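Side-chain contacts in insecticidal Delta-Endotoxin Cry8Ea1 (PDB 3EB7), which kills larvae of the underground pest Holotrichia parallela, probably by perforating gut-cell membranes as other three-domain Cry toxins do: residues Glu110-Leu115 and Leu144-Asp149; Trp157-Ser160 and Asn166-Asn169; Lys235-Arg240 and Val453-Asp458; Thr239-Thr244 and Gly273-Asp278. All blocks are in the same frame, centred on the assembly; numbering follows the deposited sequence.

In the fold
From the N terminus, contact 1 comes first: it closes the link between helix 99-119 and helix 133-153. Contact 2 follows in series, joining the loop after helix 133-153 to the early turns of helix 161-191. The two touch, for E110 and D113 both pack against rings of contact 2, and both belong to the N-terminal helical bundle. Contacts 3 and 4 lie beyond the bundle and set out from the same part of the chain, sharing T239 and R240. The short loop closed by contact 4 nests within the 212-residue excursion closed by contact 3. V454 and F277 meet through their backbones, tying the central β-sheet region to the C-terminal β-domain.

Contact 1. Residues Glu110-Leu115 and Leu144-Asp149; sequences EILDSL and LLLLKD
L146 pushes one methyl, CD2, into the side of helix 99-119, where it meets CB of L112 at 3.5 Å and the backbone N of D113 at the same distance. This is antiparallel helix packing within the N-terminal α-helical bundle of a three-domain Cry toxin. The local axes run 10.4 Å apart, with 144° between their N-to-C directions. In related toxins the corresponding pair of helices is thought to form the hairpin that enters the membrane, a role that may hold here too. With CG of L146 anti to its backbone N (chi1 -177°), the branch projects across the gap and meets the L112 side chain at about a right angle. The other methyl of L146, CD1, lies 4.1 Å from CD1 of L112, a looser touch than that made by CD2.

Next to this apolar pair, D113 and L147 also cross at about a right angle, bringing a carboxylate against a methyl group. D113 is buried, yet its polar end is satisfied by partners beyond the two segments: OD1 forms a salt bridge with R170 of helix 161-191, and OD2 is hydrogen-bonded to NE2 of H143, one residue ahead of 144-149. The arginine would be expected to favour the ionised form of the acid. Further out, Y82 and Y85 of helix 65-93 pack on L112, while Y33 of helix 26-40 packs on L146. With the carboxylate gripped on both oxygens, the aliphatic neighbour simply lies against it, CD1 of L147 being 3.4 Å from OD2 of D113.

Contact 2. Residues Trp157-Ser160 and Asn166-Asn169; sequences WGFS and NYYN
One face of the F159 ring receives the edge of Y167, whose CE2 sits 3.8 Å above the phenyl plane and is displaced toward the rim. The pair is a T-shaped stack: the ring centroids are 5.3 Å apart and the planes stand at 72°. Y167 leads with one corner of its ring, for CE2 lies 3.9 Å from both CZ and CE2 of F159, and the phenol oxygen OH follows at 4.0 Å from CZ of F159. Within the loop itself, CE1 of F159 lies in the plane of the W157 indole, at its edge.

Both aromatic residues turn CG beside the backbone N and anti to the carbonyl carbon, and chi1 is -78° in each. This carries the F159 ring back from the loop and the Y167 ring out from the helix, until the two side chains cross nearly at a right angle. The turn ahead of F159 passes through G158, whose phi is positive. S160 then takes the N-cap position of helix 161-191, with a weak hydrogen bond from A163 N to its OG.

The stack therefore bridges the interhelical loop and the second turn of the helix that follows it. Helix 99-119 flanks both rings: R106 and E110 pack on F159, while F109 forms a further edge-to-face pair with Y167. From helix 133-153, L147 and A150 pack against Y167, so this tyrosine is shared by three helices of the bundle.

Contact 3. Residues Lys235-Arg240 and Val453-Asp458; sequences KAQLTR and VVKASD
T239 packs closely against V454 and the aliphatic part of K455, all three residues being buried. OG1 of T239 and CG1 of V454 meet tip to tip at 3.5 Å, and CG2 of T239 lies 4.0 Å from CG of K455.

The Q237 amide forms the partly exposed side, held by polar bonds. NZ of K455 donates a hydrogen bond of 2.9 Å to OE1 of Q237, with a C=O...N angle of 124° and a tilt of 19° from the amide plane. A bend at chi3 (90°) swings the end of the lysine round to the amide. Both polar ends have further partners: NZ forms a salt bridge with D438 and a hydrogen bond with N441, OE1 also accepts from D438 N, and NE2 binds Q450 O. These bonds fix the rotation of the amide. The loose part lies beyond K455, where the chain runs off to the exposed D458.

The contact belongs to the interdomain core of a three-domain Cry toxin. At its edge, strand 234-235, which ends at K235, pairs in parallel with strand 448-452, which runs directly into V453, anchoring the chain that leaves the helical bundle to the C-terminal β-domain.

Contact 4. Residues Thr239-Thr244 and Gly273-Asp278; sequences TREVYT and GKHLFD
H275 NE2 donates to OE1 of E241 across 2.8 Å, with an N-H...O angle of 151°. The oxygen lies in the imidazole plane, whereas the histidine meets the carboxylate from well above its plane; the two flat groups are turned 70° against each other. The glutamate reaches this far because its chain is extended beyond CG. In H275, CG sits between the backbone N and the carbonyl carbon (chi1 51°), a rotamer that also lets the ring fold back on its own chain: ND1 donates to the carbonyl O of L276 at 3.0 Å. With both ring nitrogens donating, H275 is probably protonated, which would suit its carboxylate partner. The second oxygen of E241, OE2, is held by a salt bridge to R272 and a hydrogen bond with S431. R272 also bridges to D278, and so probably eases the proximity of the two acids.

The ring of F277 comes round to T239 edge first. There CD1 lies 3.7 Å from CB of the threonine, while the ring edge faces the carbonyl O of T239, 3.5 Å from CD1.

Strand 241-243 is an outer strand of a three-stranded antiparallel sheet beside strand 427-434, which supplies S431 to E241 and T433 to F277. Helix 198-220 packs on R240 and V242, and the segment carrying H275 and F277 leads from helix 263-270 into strand 278-292.

Contact 1. Residues Glu110-Leu115 and Leu144-Asp149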
loop_
_atom_site.group_PDB
_atom_site.type_symbol
_atom_site.label_atom_id
_atom_site.label_comp_id
_atom_site.label_asym_id
_atom_site.label_seq_id
_atom_site.Cartn_x
_atom_site.Cartn_y
_atom_site.Cartn_z
ATOM N N GLU A 110 -17.202 -20.492 16.454
ATOM C CA GLU A 110 -18.559 -20.370 15.930
ATOM C C GLU A 110 -19.247 -19.177 16.535
ATOM O O GLU A 110 -20.050 -18.530 15.889
ATOM C CB GLU A 110 -19.376 -21.625 16.226
ATOM C CG GLU A 110 -18.946 -22.895 15.461
ATOM C CD GLU A 110 -19.659 -24.169 15.985
ATOM O OE1 GLU A 110 -20.666 -24.048 16.723
ATOM O OE2 GLU A 110 -19.211 -25.294 15.666
ATOM N N ILE A 111 -18.925 -18.878 17.785
ATOM C CA ILE A 111 -19.443 -17.656 18.424
ATOM C C ILE A 111 -18.888 -16.416 17.728
ATOM O O ILE A 111 -19.620 -15.460 17.499
ATOM C CB ILE A 111 -19.163 -17.617 19.970
ATOM C CG1 ILE A 111 -20.143 -18.550 20.721
ATOM C CG2 ILE A 111 -19.167 -16.164 20.512
ATOM C CD1 ILE A 111 -19.627 -19.055 22.056
ATOM N N LEU A 112 -17.606 -16.423 17.371
ATOM C CA LEU A 112 -17.039 -15.268 16.655
ATOM C C LEU A 112 -17.680 -15.086 15.298
ATOM O O LEU A 112 -18.143 -13.999 14.972
ATOM C CB LEU A 112 -15.515 -15.331 16.552
ATOM C CG LEU A 112 -14.854 -14.930 17.866
ATOM C CD1 LEU A 112 -13.409 -15.300 17.813
ATOM C CD2 LEU A 112 -15.062 -13.413 18.189
ATOM N N ASP A 113 -17.767 -16.169 14.539
ATOM C CA ASP A 113 -18.291 -16.113 13.176
ATOM C C ASP A 113 -19.722 -15.571 13.234
ATOM O O ASP A 113 -20.119 -14.663 12.503
ATOM C CB ASP A 113 -18.190 -17.502 12.520
ATOM C CG ASP A 113 -18.837 -17.556 11.147
ATOM O OD1 ASP A 113 -19.717 -18.398 10.920
ATOM O OD2 ASP A 113 -18.491 -16.736 10.285
ATOM N N SER A 114 -20.480 -16.089 14.168
ATOM C CA SER A 114 -21.858 -15.654 14.339
ATOM C C SER A 114 -21.984 -14.162 14.661
ATOM O O SER A 114 -22.866 -13.499 14.143
ATOM C CB SER A 114 -22.552 -16.513 15.393
ATOM O OG SER A 114 -23.462 -15.726 16.128
ATOM N N LEU A 115 -21.077 -13.645 15.487
ATOM C CA LEU A 115 -21.038 -12.224 15.868
ATOM C C LEU A 115 -20.629 -11.333 14.677
ATOM O O LEU A 115 -21.220 -10.264 14.416
ATOM C CB LEU A 115 -20.039 -12.066 17.028
ATOM C CG LEU A 115 -20.374 -11.980 18.537
ATOM C CD1 LEU A 115 -21.801 -12.220 18.920
ATOM C CD2 LEU A 115 -19.428 -12.819 19.367
ATOM N N LEU A 144 -12.290 -12.508 7.864
ATOM C CA LEU A 144 -11.662 -13.376 6.875
ATOM C C LEU A 144 -10.482 -14.200 7.405
ATOM O O LEU A 144 -10.207 -15.315 6.894
ATOM C CB LEU A 144 -11.176 -12.535 5.685
ATOM C CG LEU A 144 -12.216 -11.699 4.930
ATOM C CD1 LEU A 144 -11.557 -10.853 3.837
ATOM C CD2 LEU A 144 -13.319 -12.612 4.350
ATOM N N LEU A 145 -9.748 -13.679 8.390
ATOM C CA LEU A 145 -8.697 -14.481 9.003
ATOM C C LEU A 145 -9.282 -15.621 9.843
ATOM O O LEU A 145 -8.652 -16.695 9.989
ATOM C CB LEU A 145 -7.853 -13.615 9.905
ATOM C CG LEU A 145 -6.831 -12.670 9.295
ATOM C CD1 LEU A 145 -6.529 -11.592 10.330
ATOM C CD2 LEU A 145 -5.558 -13.484 8.909
ATOM N N LEU A 146 -10.473 -15.381 10.397
ATOM C CA LEU A 146 -11.162 -16.338 11.240
ATOM C C LEU A 146 -11.612 -17.504 10.370
ATOM O O LEU A 146 -11.327 -18.677 10.662
ATOM C CB LEU A 146 -12.384 -15.686 11.912
ATOM C CG LEU A 146 -13.125 -16.612 12.879
ATOM C CD1 LEU A 146 -12.322 -16.836 14.122
ATOM C CD2 LEU A 146 -14.486 -16.073 13.245
ATOM N N LEU A 147 -12.293 -17.173 9.278
ATOM C CA LEU A 147 -12.712 -18.159 8.288
ATOM C C LEU A 147 -11.552 -18.984 7.740
ATOM O O LEU A 147 -11.732 -20.143 7.383
ATOM C CB LEU A 147 -13.520 -17.488 7.177
ATOM C CG LEU A 147 -15.068 -17.445 7.312
ATOM C CD1 LEU A 147 -15.691 -17.889 8.656
ATOM C CD2 LEU A 147 -15.543 -16.081 6.960
ATOM N N LYS A 148 -10.355 -18.426 7.706
ATOM C CA LYS A 148 -9.181 -19.202 7.286
ATOM C C LYS A 148 -8.736 -20.271 8.314
ATOM O O LYS A 148 -8.206 -21.316 7.939
ATOM C CB LYS A 148 -8.069 -18.257 6.932
ATOM C CG LYS A 148 -6.691 -18.805 6.875
ATOM C CD LYS A 148 -5.760 -17.585 6.888
ATOM C CE LYS A 148 -4.412 -17.910 7.479
ATOM N NZ LYS A 148 -3.667 -18.848 6.558
ATOM N N ASP A 149 -8.959 -20.019 9.592
ATOM C CA ASP A 149 -8.722 -21.037 10.618
ATOM C C ASP A 149 -9.611 -22.271 10.436
ATOM O O ASP A 149 -9.144 -23.420 10.613
ATOM C CB ASP A 149 -8.956 -20.440 12.005
ATOM C CG ASP A 149 -8.139 -19.201 12.236
ATOM O OD1 ASP A 149 -7.130 -19.002 11.524
ATOM O OD2 ASP A 149 -8.516 -18.420 13.127
#

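Contact 2. Residues Trp157-Ser160 and Asn166-Asn169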
loop_
_atom_site.group_PDB
_atom_site.type_symbol
_atom_site.label_atom_id
_atom_site.label_comp_id
_atom_site.label_asym_id
_atom_site.label_seq_id
_atom_site.Cartn_x
_atom_site.Cartn_y
_atom_site.Cartn_z
ATOM N N TRP A 157 -10.844 -30.154 14.344
ATOM C CA TRP A 157 -11.875 -29.887 15.346
ATOM C C TRP A 157 -13.142 -30.675 15.098
ATOM O O TRP A 157 -14.124 -30.503 15.826
ATOM C CB TRP A 157 -12.271 -28.408 15.393
ATOM C CG TRP A 157 -11.150 -27.433 15.614
ATOM C CD1 TRP A 157 -9.926 -27.681 16.203
ATOM C CD2 TRP A 157 -11.153 -26.038 15.275
ATOM N NE1 TRP A 157 -9.180 -26.525 16.242
ATOM C CE2 TRP A 157 -9.909 -25.504 15.686
ATOM C CE3 TRP A 157 -12.091 -25.189 14.682
ATOM C CZ2 TRP A 157 -9.575 -24.159 15.496
ATOM C CZ3 TRP A 157 -11.769 -23.854 14.500
ATOM C CH2 TRP A 157 -10.513 -23.352 14.896
ATOM N N GLY A 158 -13.151 -31.506 14.059
ATOM C CA GLY A 158 -14.309 -32.352 13.788
ATOM C C GLY A 158 -15.471 -31.723 13.023
ATOM O O GLY A 158 -16.633 -32.199 13.110
ATOM N N PHE A 159 -15.188 -30.674 12.257
ATOM C CA PHE A 159 -16.191 -30.191 11.322
ATOM C C PHE A 159 -16.353 -31.222 10.217
ATOM O O PHE A 159 -15.401 -31.933 9.874
ATOM C CB PHE A 159 -15.822 -28.836 10.728
ATOM C CG PHE A 159 -16.064 -27.682 11.650
ATOM C CD1 PHE A 159 -15.009 -26.849 12.024
ATOM C CD2 PHE A 159 -17.346 -27.406 12.128
ATOM C CE1 PHE A 159 -15.205 -25.756 12.873
ATOM C CE2 PHE A 159 -17.571 -26.311 12.982
ATOM C CZ PHE A 159 -16.495 -25.483 13.359
ATOM N N SER A 160 -17.572 -31.322 9.686
ATOM C CA SER A 160 -17.816 -32.157 8.526
ATOM C C SER A 160 -17.263 -31.465 7.293
ATOM O O SER A 160 -16.985 -30.249 7.297
ATOM C CB SER A 160 -19.311 -32.477 8.367
ATOM O OG SER A 160 -20.096 -31.310 8.211
ATOM N N ASN A 166 -18.715 -25.063 3.325
ATOM C CA ASN A 166 -19.564 -23.892 3.519
ATOM C C ASN A 166 -18.754 -22.675 3.996
ATOM O O ASN A 166 -18.957 -21.563 3.492
ATOM C CB ASN A 166 -20.678 -24.192 4.521
ATOM C CG ASN A 166 -21.759 -25.090 3.949
ATOM O OD1 ASN A 166 -21.882 -25.236 2.716
ATOM N ND2 ASN A 166 -22.542 -25.720 4.840
ATOM N N TYR A 167 -17.854 -22.908 4.962
ATOM C CA TYR A 167 -16.977 -21.870 5.506
ATOM C C TYR A 167 -16.060 -21.337 4.415
ATOM O O TYR A 167 -15.879 -20.129 4.294
ATOM C CB TYR A 167 -16.144 -22.405 6.679
ATOM C CG TYR A 167 -16.877 -22.520 8.004
ATOM C CD1 TYR A 167 -17.620 -21.443 8.505
ATOM C CD2 TYR A 167 -16.810 -23.693 8.768
ATOM C CE1 TYR A 167 -18.297 -21.524 9.692
ATOM C CE2 TYR A 167 -17.501 -23.795 9.992
ATOM C CZ TYR A 167 -18.230 -22.693 10.446
ATOM O OH TYR A 167 -18.899 -22.727 11.650
ATOM N N TYR A 168 -15.509 -22.241 3.613
ATOM C CA TYR A 168 -14.671 -21.863 2.494
ATOM C C TYR A 168 -15.439 -21.089 1.406
ATOM O O TYR A 168 -14.952 -20.088 0.893
ATOM C CB TYR A 168 -13.953 -23.070 1.899
ATOM C CG TYR A 168 -13.023 -22.641 0.786
ATOM C CD1 TYR A 168 -13.383 -22.802 -0.562
ATOM C CD2 TYR A 168 -11.806 -22.009 1.080
ATOM C CE1 TYR A 168 -12.537 -22.394 -1.580
ATOM C CE2 TYR A 168 -10.977 -21.585 0.088
ATOM C CZ TYR A 168 -11.347 -21.783 -1.255
ATOM O OH TYR A 168 -10.488 -21.369 -2.252
ATOM N N ASN A 169 -16.646 -21.532 1.075
ATOM C CA ASN A 169 -17.443 -20.813 0.114
ATOM C C ASN A 169 -17.872 -19.465 0.642
ATOM O O ASN A 169 -17.944 -18.514 -0.090
ATOM C CB ASN A 169 -18.661 -21.662 -0.340
ATOM C CG ASN A 169 -18.238 -22.894 -1.169
ATOM O OD1 ASN A 169 -17.278 -22.835 -1.924
ATOM N ND2 ASN A 169 -18.932 -24.008 -0.994
#

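Contact 3. Residues Lys235-Arg240 and Val453-Asp458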
loop_
_atom_site.group_PDB
_atom_site.type_symbol
_atom_site.label_atom_id
_atom_site.label_comp_id
_atom_site.label_asym_id
_atom_site.label_seq_id
_atom_site.Cartn_x
_atom_site.Cartn_y
_atom_site.Cartn_z
ATOM N N LYS A 235 5.039 -14.306 -0.478
ATOM C CA LYS A 235 5.657 -12.974 -0.473
ATOM C C LYS A 235 4.843 -11.959 -1.284
ATOM O O LYS A 235 5.009 -11.886 -2.503
ATOM C CB LYS A 235 7.095 -13.018 -1.032
ATOM C CG LYS A 235 8.139 -13.818 -0.237
ATOM C CD LYS A 235 8.240 -13.430 1.268
ATOM C CE LYS A 235 8.700 -11.990 1.484
ATOM N NZ LYS A 235 10.078 -11.910 2.041
ATOM N N ALA A 236 3.995 -11.172 -0.616
ATOM C CA ALA A 236 3.238 -10.083 -1.274
ATOM C C ALA A 236 3.976 -8.715 -1.285
ATOM O O ALA A 236 4.723 -8.405 -0.384
ATOM C CB ALA A 236 1.814 -9.925 -0.666
ATOM N N GLN A 237 3.730 -7.913 -2.319
ATOM C CA GLN A 237 4.346 -6.594 -2.463
ATOM C C GLN A 237 3.273 -5.555 -2.717
ATOM O O GLN A 237 2.430 -5.736 -3.592
ATOM C CB GLN A 237 5.294 -6.588 -3.676
ATOM C CG GLN A 237 6.204 -7.785 -3.743
ATOM C CD GLN A 237 7.387 -7.566 -4.634
ATOM O OE1 GLN A 237 8.208 -6.685 -4.384
ATOM N NE2 GLN A 237 7.483 -8.352 -5.687
ATOM N N LEU A 238 3.341 -4.432 -2.005
ATOM C CA LEU A 238 2.464 -3.275 -2.290
ATOM C C LEU A 238 3.277 -2.264 -3.051
ATOM O O LEU A 238 4.203 -1.695 -2.490
ATOM C CB LEU A 238 1.928 -2.650 -0.993
ATOM C CG LEU A 238 1.182 -3.575 -0.033
ATOM C CD1 LEU A 238 0.760 -2.831 1.232
ATOM C CD2 LEU A 238 -0.036 -4.137 -0.709
ATOM N N THR A 239 2.914 -2.019 -4.320
ATOM C CA THR A 239 3.735 -1.192 -5.205
ATOM C C THR A 239 3.259 0.222 -5.389
ATOM O O THR A 239 3.982 1.037 -5.949
ATOM C CB THR A 239 3.954 -1.820 -6.611
ATOM O OG1 THR A 239 2.691 -1.968 -7.288
ATOM C CG2 THR A 239 4.773 -3.163 -6.528
ATOM N N ARG A 240 2.042 0.517 -4.930
ATOM C CA ARG A 240 1.511 1.896 -4.979
ATOM C C ARG A 240 2.427 2.895 -4.282
ATOM O O ARG A 240 3.066 2.575 -3.264
ATOM C CB ARG A 240 0.111 1.963 -4.357
ATOM C CG ARG A 240 0.068 2.161 -2.820
ATOM C CD ARG A 240 0.495 0.949 -1.991
ATOM N NE ARG A 240 0.518 1.213 -0.537
ATOM C CZ ARG A 240 1.497 1.860 0.108
ATOM N NH1 ARG A 240 2.555 2.344 -0.566
ATOM N NH2 ARG A 240 1.426 2.036 1.436
ATOM N N VAL A 453 3.635 -6.880 -12.352
ATOM C CA VAL A 453 4.361 -6.645 -13.615
ATOM C C VAL A 453 4.844 -5.191 -13.795
ATOM O O VAL A 453 5.705 -4.903 -14.646
ATOM C CB VAL A 453 3.573 -7.137 -14.860
ATOM C CG1 VAL A 453 3.419 -8.663 -14.828
ATOM C CG2 VAL A 453 2.184 -6.408 -14.949
ATOM N N VAL A 454 4.316 -4.299 -12.962
ATOM C CA VAL A 454 4.736 -2.899 -12.925
ATOM C C VAL A 454 6.204 -2.782 -12.427
ATOM O O VAL A 454 6.841 -1.745 -12.591
ATOM C CB VAL A 454 3.690 -2.015 -12.163
ATOM C CG1 VAL A 454 3.710 -2.246 -10.625
ATOM C CG2 VAL A 454 3.828 -0.543 -12.532
ATOM N N LYS A 455 6.754 -3.872 -11.911
ATOM C CA LYS A 455 8.160 -3.939 -11.514
ATOM C C LYS A 455 9.098 -4.370 -12.648
ATOM O O LYS A 455 10.168 -4.936 -12.394
ATOM C CB LYS A 455 8.344 -4.882 -10.303
ATOM C CG LYS A 455 7.417 -4.590 -9.111
ATOM C CD LYS A 455 7.948 -5.416 -7.932
ATOM C CE LYS A 455 8.990 -4.621 -7.111
ATOM N NZ LYS A 455 9.928 -5.482 -6.344
ATOM N N ALA A 456 8.675 -4.159 -13.894
ATOM C CA ALA A 456 9.538 -4.402 -15.068
ATOM C C ALA A 456 10.590 -3.332 -15.235
ATOM O O ALA A 456 10.430 -2.184 -14.773
ATOM C CB ALA A 456 8.719 -4.499 -16.310
ATOM N N SER A 457 11.682 -3.698 -15.910
ATOM C CA SER A 457 12.805 -2.790 -16.119
ATOM C C SER A 457 12.507 -1.769 -17.192
ATOM O O SER A 457 13.248 -0.790 -17.332
ATOM C CB SER A 457 14.056 -3.584 -16.523
ATOM O OG SER A 457 13.888 -4.222 -17.797
ATOM N N ASP A 458 11.455 -1.997 -17.971
ATOM C CA ASP A 458 11.110 -1.135 -19.121
ATOM C C ASP A 458 9.787 -1.624 -19.790
ATOM O O ASP A 458 9.139 -2.561 -19.307
ATOM C CB ASP A 458 12.205 -1.236 -20.203
ATOM C CG ASP A 458 12.272 -2.643 -20.844
ATOM O OD1 ASP A 458 13.229 -2.912 -21.596
ATOM O OD2 ASP A 458 11.365 -3.484 -20.629
#

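Contact 4. Residues Thr239-Thr244 and Gly273-Asp278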
loop_
_atom_site.group_PDB
_atom_site.type_symbol
_atom_site.label_atom_id
_atom_site.label_comp_id
_atom_site.label_asym_id
_atom_site.label_seq_id
_atom_site.Cartn_x
_atom_site.Cartn_y
_atom_site.Cartn_z
ATOM N N THR A 239 2.914 -2.019 -4.320
ATOM C CA THR A 239 3.735 -1.192 -5.205
ATOM C C THR A 239 3.259 0.222 -5.389
ATOM O O THR A 239 3.982 1.037 -5.949
ATOM C CB THR A 239 3.954 -1.820 -6.611
ATOM O OG1 THR A 239 2.691 -1.968 -7.288
ATOM C CG2 THR A 239 4.773 -3.163 -6.528
ATOM N N ARG A 240 2.042 0.517 -4.930
ATOM C CA ARG A 240 1.511 1.896 -4.979
ATOM C C ARG A 240 2.427 2.895 -4.282
ATOM O O ARG A 240 3.066 2.575 -3.264
ATOM C CB ARG A 240 0.111 1.963 -4.357
ATOM C CG ARG A 240 0.068 2.161 -2.820
ATOM C CD ARG A 240 0.495 0.949 -1.991
ATOM N NE ARG A 240 0.518 1.213 -0.537
ATOM C CZ ARG A 240 1.497 1.860 0.108
ATOM N NH1 ARG A 240 2.555 2.344 -0.566
ATOM N NH2 ARG A 240 1.426 2.036 1.436
ATOM N N GLU A 241 2.475 4.104 -4.837
ATOM C CA GLU A 241 3.122 5.256 -4.213
ATOM C C GLU A 241 2.080 6.000 -3.391
ATOM O O GLU A 241 0.954 6.189 -3.872
ATOM C CB GLU A 241 3.540 6.238 -5.295
ATOM C CG GLU A 241 4.973 6.180 -5.722
ATOM C CD GLU A 241 5.241 7.226 -6.810
ATOM O OE1 GLU A 241 4.309 7.484 -7.637
ATOM O OE2 GLU A 241 6.358 7.810 -6.807
ATOM N N VAL A 242 2.476 6.467 -2.201
ATOM C CA VAL A 242 1.677 7.402 -1.392
ATOM C C VAL A 242 2.432 8.728 -1.314
ATOM O O VAL A 242 3.659 8.769 -1.427
ATOM C CB VAL A 242 1.362 6.875 0.053
ATOM C CG1 VAL A 242 0.418 5.628 0.012
ATOM C CG2 VAL A 242 2.644 6.557 0.836
ATOM N N TYR A 243 1.694 9.821 -1.162
ATOM C CA TYR A 243 2.299 11.125 -1.093
ATOM C C TYR A 243 2.043 11.759 0.263
ATOM O O TYR A 243 0.889 11.790 0.721
ATOM C CB TYR A 243 1.742 12.004 -2.192
ATOM C CG TYR A 243 2.077 11.531 -3.589
ATOM C CD1 TYR A 243 1.416 10.423 -4.175
ATOM C CD2 TYR A 243 3.026 12.197 -4.340
ATOM C CE1 TYR A 243 1.727 10.005 -5.506
ATOM C CE2 TYR A 243 3.335 11.778 -5.668
ATOM C CZ TYR A 243 2.685 10.709 -6.226
ATOM O OH TYR A 243 3.006 10.359 -7.505
ATOM N N THR A 244 3.112 12.262 0.901
ATOM C CA THR A 244 2.964 12.990 2.176
ATOM C C THR A 244 2.410 14.387 1.934
ATOM O O THR A 244 2.327 14.823 0.788
ATOM C CB THR A 244 4.290 13.027 3.028
ATOM O OG1 THR A 244 5.393 13.390 2.201
ATOM C CG2 THR A 244 4.560 11.666 3.652
ATOM N N GLY A 273 2.768 11.478 -13.310
ATOM C CA GLY A 273 2.293 10.550 -14.329
ATOM C C GLY A 273 2.514 9.076 -13.955
ATOM O O GLY A 273 3.444 8.719 -13.207
ATOM N N LYS A 274 1.639 8.216 -14.460
ATOM C CA LYS A 274 1.800 6.777 -14.313
ATOM C C LYS A 274 3.208 6.322 -14.810
ATOM O O LYS A 274 3.752 6.893 -15.744
ATOM C CB LYS A 274 0.619 6.059 -15.009
ATOM C CG LYS A 274 -0.746 6.226 -14.280
ATOM C CD LYS A 274 -0.820 5.376 -12.982
ATOM C CE LYS A 274 -2.230 5.276 -12.385
ATOM N NZ LYS A 274 -3.139 6.393 -12.804
ATOM N N HIS A 275 3.832 5.378 -14.106
ATOM C CA HIS A 275 5.242 5.020 -14.371
ATOM C C HIS A 275 5.432 3.619 -13.832
ATOM O O HIS A 275 4.626 3.136 -13.025
ATOM C CB HIS A 275 6.221 5.975 -13.619
ATOM C CG HIS A 275 5.909 6.115 -12.143
ATOM N ND1 HIS A 275 6.548 5.372 -11.172
ATOM C CD2 HIS A 275 4.987 6.870 -11.493
ATOM C CE1 HIS A 275 6.034 5.668 -9.985
ATOM N NE2 HIS A 275 5.095 6.584 -10.147
ATOM N N LEU A 276 6.499 2.973 -14.273
ATOM C CA LEU A 276 6.893 1.678 -13.754
ATOM C C LEU A 276 7.478 1.861 -12.367
ATOM O O LEU A 276 8.065 2.902 -12.060
ATOM C CB LEU A 276 7.959 1.052 -14.689
ATOM C CG LEU A 276 7.355 0.497 -15.982
ATOM C CD1 LEU A 276 8.411 0.549 -17.065
ATOM C CD2 LEU A 276 6.776 -0.928 -15.747
ATOM N N PHE A 277 7.329 0.861 -11.519
ATOM C CA PHE A 277 7.832 0.961 -10.151
ATOM C C PHE A 277 9.307 1.384 -10.177
ATOM O O PHE A 277 10.099 0.798 -10.886
ATOM C CB PHE A 277 7.654 -0.385 -9.449
ATOM C CG PHE A 277 8.031 -0.355 -7.990
ATOM C CD1 PHE A 277 7.128 0.106 -7.028
ATOM C CD2 PHE A 277 9.289 -0.771 -7.576
ATOM C CE1 PHE A 277 7.463 0.131 -5.668
ATOM C CE2 PHE A 277 9.629 -0.732 -6.226
ATOM C CZ PHE A 277 8.694 -0.270 -5.269
ATOM N N ASP A 278 9.681 2.423 -9.445
ATOM C CA ASP A 278 11.078 2.923 -9.534
ATOM C C ASP A 278 11.730 3.320 -8.197
ATOM O O ASP A 278 11.078 3.370 -7.169
ATOM C CB ASP A 278 11.230 4.033 -10.588
ATOM C CG ASP A 278 10.408 5.280 -10.280
ATOM O OD1 ASP A 278 9.823 5.378 -9.184
ATOM O OD2 ASP A 278 10.363 6.200 -11.142
#